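Local coordinates for embryonic developmental protein tofu-6 (PDB 7OCX) that takes part in piRNA (21U-RNA) biogenesis in Caenorhabditis elegans, probably within the PETISCO complex, and has an RNA recognition motif domain that pairs with that of PID-3, at residues G18-N23 with L59-M64. Sequence-based numbering, arbitrary orientation. Where two conformers were deposited one is given.
Sequences GFHIRN and LGFVNM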
loop_
_atom_site.group_PDB
_atom_site.type_symbol
_atom_site.label_atom_id
_atom_site.label_comp_id
_atom_site.label_asym_id
_atom_site.label_seq_id
_atom_site.Cartn_x
_atom_site.Cartn_y
_atom_site.Cartn_z
ATOM N N GLY C 18 -17.293 10.409 4.692
ATOM C CA GLY C 18 -17.457 11.048 5.977
ATOM C C GLY C 18 -18.878 11.333 6.409
ATOM O O GLY C 18 -19.796 11.459 5.588
ATOM N N PHE C 19 -19.048 11.473 7.723
ATOM C CA PHE C 19 -20.353 11.656 8.328
ATOM C C PHE C 19 -20.320 12.747 9.385
ATOM O O PHE C 19 -19.330 12.909 10.103
ATOM C CB PHE C 19 -20.827 10.380 9.006
ATOM C CG PHE C 19 -20.932 9.222 8.095
ATOM C CD1 PHE C 19 -21.978 9.128 7.196
ATOM C CD2 PHE C 19 -19.976 8.223 8.122
ATOM C CE1 PHE C 19 -22.069 8.054 6.357
ATOM C CE2 PHE C 19 -20.067 7.142 7.293
ATOM C CZ PHE C 19 -21.113 7.063 6.399
ATOM N N HIS C 20 -21.429 13.479 9.477
ATOM C CA HIS C 20 -21.731 14.308 10.635
ATOM C C HIS C 20 -22.566 13.467 11.590
ATOM O O HIS C 20 -23.463 12.730 11.158
ATOM C CB HIS C 20 -22.495 15.571 10.235
ATOM C CG HIS C 20 -21.672 16.547 9.447
ATOM N ND1 HIS C 20 -20.593 17.221 9.979
ATOM C CD2 HIS C 20 -21.786 16.973 8.165
ATOM C CE1 HIS C 20 -20.071 18.010 9.057
ATOM N NE2 HIS C 20 -20.776 17.878 7.946
ATOM N N ILE C 21 -22.256 13.566 12.883
ATOM C CA ILE C 21 -22.860 12.744 13.925
ATOM C C ILE C 21 -23.525 13.654 14.940
ATOM O O ILE C 21 -22.863 14.532 15.506
ATOM C CB ILE C 21 -21.824 11.883 14.670
ATOM C CG1 ILE C 21 -20.875 11.191 13.712
ATOM C CG2 ILE C 21 -22.563 10.903 15.567
ATOM C CD1 ILE C 21 -21.527 10.252 12.801
ATOM N N ARG C 22 -24.799 13.404 15.229
ATOM C CA ARG C 22 -25.503 14.138 16.272
ATOM C C ARG C 22 -26.059 13.158 17.298
ATOM O O ARG C 22 -26.136 11.949 17.057
ATOM C CB ARG C 22 -26.628 14.985 15.665
ATOM C CG ARG C 22 -26.119 16.144 14.820
ATOM C CD ARG C 22 -26.391 17.492 15.463
ATOM N NE ARG C 22 -27.770 17.924 15.261
ATOM C CZ ARG C 22 -28.692 18.005 16.213
ATOM N NH1 ARG C 22 -28.426 17.680 17.468
ATOM N NH2 ARG C 22 -29.911 18.429 15.894
ATOM N N ASN C 23 -26.462 13.700 18.452
ATOM C CA ASN C 23 -27.103 12.926 19.516
ATOM C C ASN C 23 -26.141 11.952 20.184
ATOM O O ASN C 23 -26.544 10.875 20.629
ATOM C CB ASN C 23 -28.330 12.171 19.001
ATOM C CG ASN C 23 -29.432 12.059 20.041
ATOM O OD1 ASN C 23 -29.837 13.046 20.649
ATOM N ND2 ASN C 23 -29.934 10.844 20.237
ATOM N N LEU C 59 -21.885 16.575 19.668
ATOM C CA LEU C 59 -21.838 16.615 18.208
ATOM C C LEU C 59 -20.474 16.161 17.710
ATOM O O LEU C 59 -19.444 16.487 18.312
ATOM C CB LEU C 59 -22.092 18.017 17.679
ATOM C CG LEU C 59 -23.531 18.525 17.685
ATOM C CD1 LEU C 59 -24.165 18.479 19.064
ATOM C CD2 LEU C 59 -23.503 19.939 17.111
ATOM N N GLY C 60 -20.458 15.468 16.570
ATOM C CA GLY C 60 -19.235 14.841 16.125
ATOM C C GLY C 60 -19.115 14.707 14.625
ATOM O O GLY C 60 -19.977 15.124 13.846
ATOM N N PHE C 61 -17.999 14.108 14.239
ATOM C CA PHE C 61 -17.609 13.957 12.851
ATOM C C PHE C 61 -16.776 12.693 12.796
ATOM O O PHE C 61 -15.933 12.463 13.665
ATOM C CB PHE C 61 -16.805 15.152 12.380
ATOM C CG PHE C 61 -16.219 14.975 11.055
ATOM C CD1 PHE C 61 -17.033 15.005 9.922
ATOM C CD2 PHE C 61 -14.865 14.808 10.911
ATOM C CE1 PHE C 61 -16.498 14.850 8.662
ATOM C CE2 PHE C 61 -14.333 14.683 9.675
ATOM C CZ PHE C 61 -15.152 14.703 8.535
ATOM N N VAL C 62 -17.053 11.856 11.810
ATOM C CA VAL C 62 -16.315 10.621 11.597
ATOM C C VAL C 62 -16.044 10.487 10.109
ATOM O O VAL C 62 -16.958 10.662 9.303
ATOM C CB VAL C 62 -17.090 9.384 12.089
ATOM C CG1 VAL C 62 -16.337 8.123 11.734
ATOM C CG2 VAL C 62 -17.272 9.456 13.561
ATOM N N ASN C 63 -14.797 10.169 9.744
ATOM C CA ASN C 63 -14.446 9.875 8.360
ATOM C C ASN C 63 -13.943 8.436 8.325
ATOM O O ASN C 63 -13.011 8.085 9.061
ATOM C CB ASN C 63 -13.409 10.882 7.820
ATOM C CG ASN C 63 -13.307 10.848 6.296
ATOM O OD1 ASN C 63 -14.152 11.438 5.614
ATOM N ND2 ASN C 63 -12.234 10.271 5.758
ATOM N N MET C 64 -14.560 7.614 7.482
ATOM C CA MET C 64 -14.070 6.261 7.329
ATOM C C MET C 64 -12.853 6.247 6.411
ATOM O O MET C 64 -12.582 7.195 5.670
ATOM C CB MET C 64 -15.159 5.338 6.800
ATOM C CG MET C 64 -16.448 5.286 7.606
ATOM S SD MET C 64 -16.225 4.875 9.323
ATOM C CE MET C 64 -15.885 3.106 9.208
HETATM O O HOH W 1 -19.961 17.926 12.585
#
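Phe-19 and Val-62 form an antiparallel hydrogen-bonded pair: Phe-19 N donates to Val-62 O at 2.7 Å, and Val-62 N to Phe-19 O at 3.0 Å. Ile-21 and Gly-60 repeat the pattern two residues on, with hydrogen bonds from Gly-60 N to Ile-21 O (2.8 Å) and from Ile-21 N to Gly-60 O (2.9 Å). This last donor stands 55° out of the carbonyl plane, whereas Phe-19 N lies nearly on the C=O axis of Val-62 (170°). Gly-60 O is also gripped by a water, which donates to it and bridges to His-20 ND1 at 2.8 Å. Phe-19 O takes a second, weaker contact from the CA-H of Phe-61. Outward, backbone hydrogen bonds join His-20 to Thr-92, Arg-22 to Lys-90, and Leu-59 to Val-49 and Gly-50.

His-20 and Phe-61, a non-hydrogen-bonded pair, share the opposite face of the sheet from Ile-21 and Val-62. Phe-61 CG is anti to its backbone N, which brings CD1 to 3.1 Å from Phe-19 O; the rings of His-20 and Phe-61 meet obliquely, planes at 50°. An alanine in place of Phe-61 would probably leave the His-20 ring without this neighbour and uncover Phe-19 O. On the face of Ile-21 and Val-62, Ile-21 CG1 packs on Val-62 CG2 at 4.0 Å, while Met-64 CG approaches the edge of the Phe-19 ring.

These are the first and third strands, central in the RNA recognition motif sheet; in RRM domains generally, the face corresponding to that of His-20 and Phe-61 is the usual RNA-binding surface. Strand 87-93 flanks 18-23, and strand 43-51 flanks 59-64 on its other side. Phe-19 packs against helix 67-75, and Ile-21 and Val-62 against helix 30-38; on the opposite face, His-94 meets the rings of both His-20 and Phe-61.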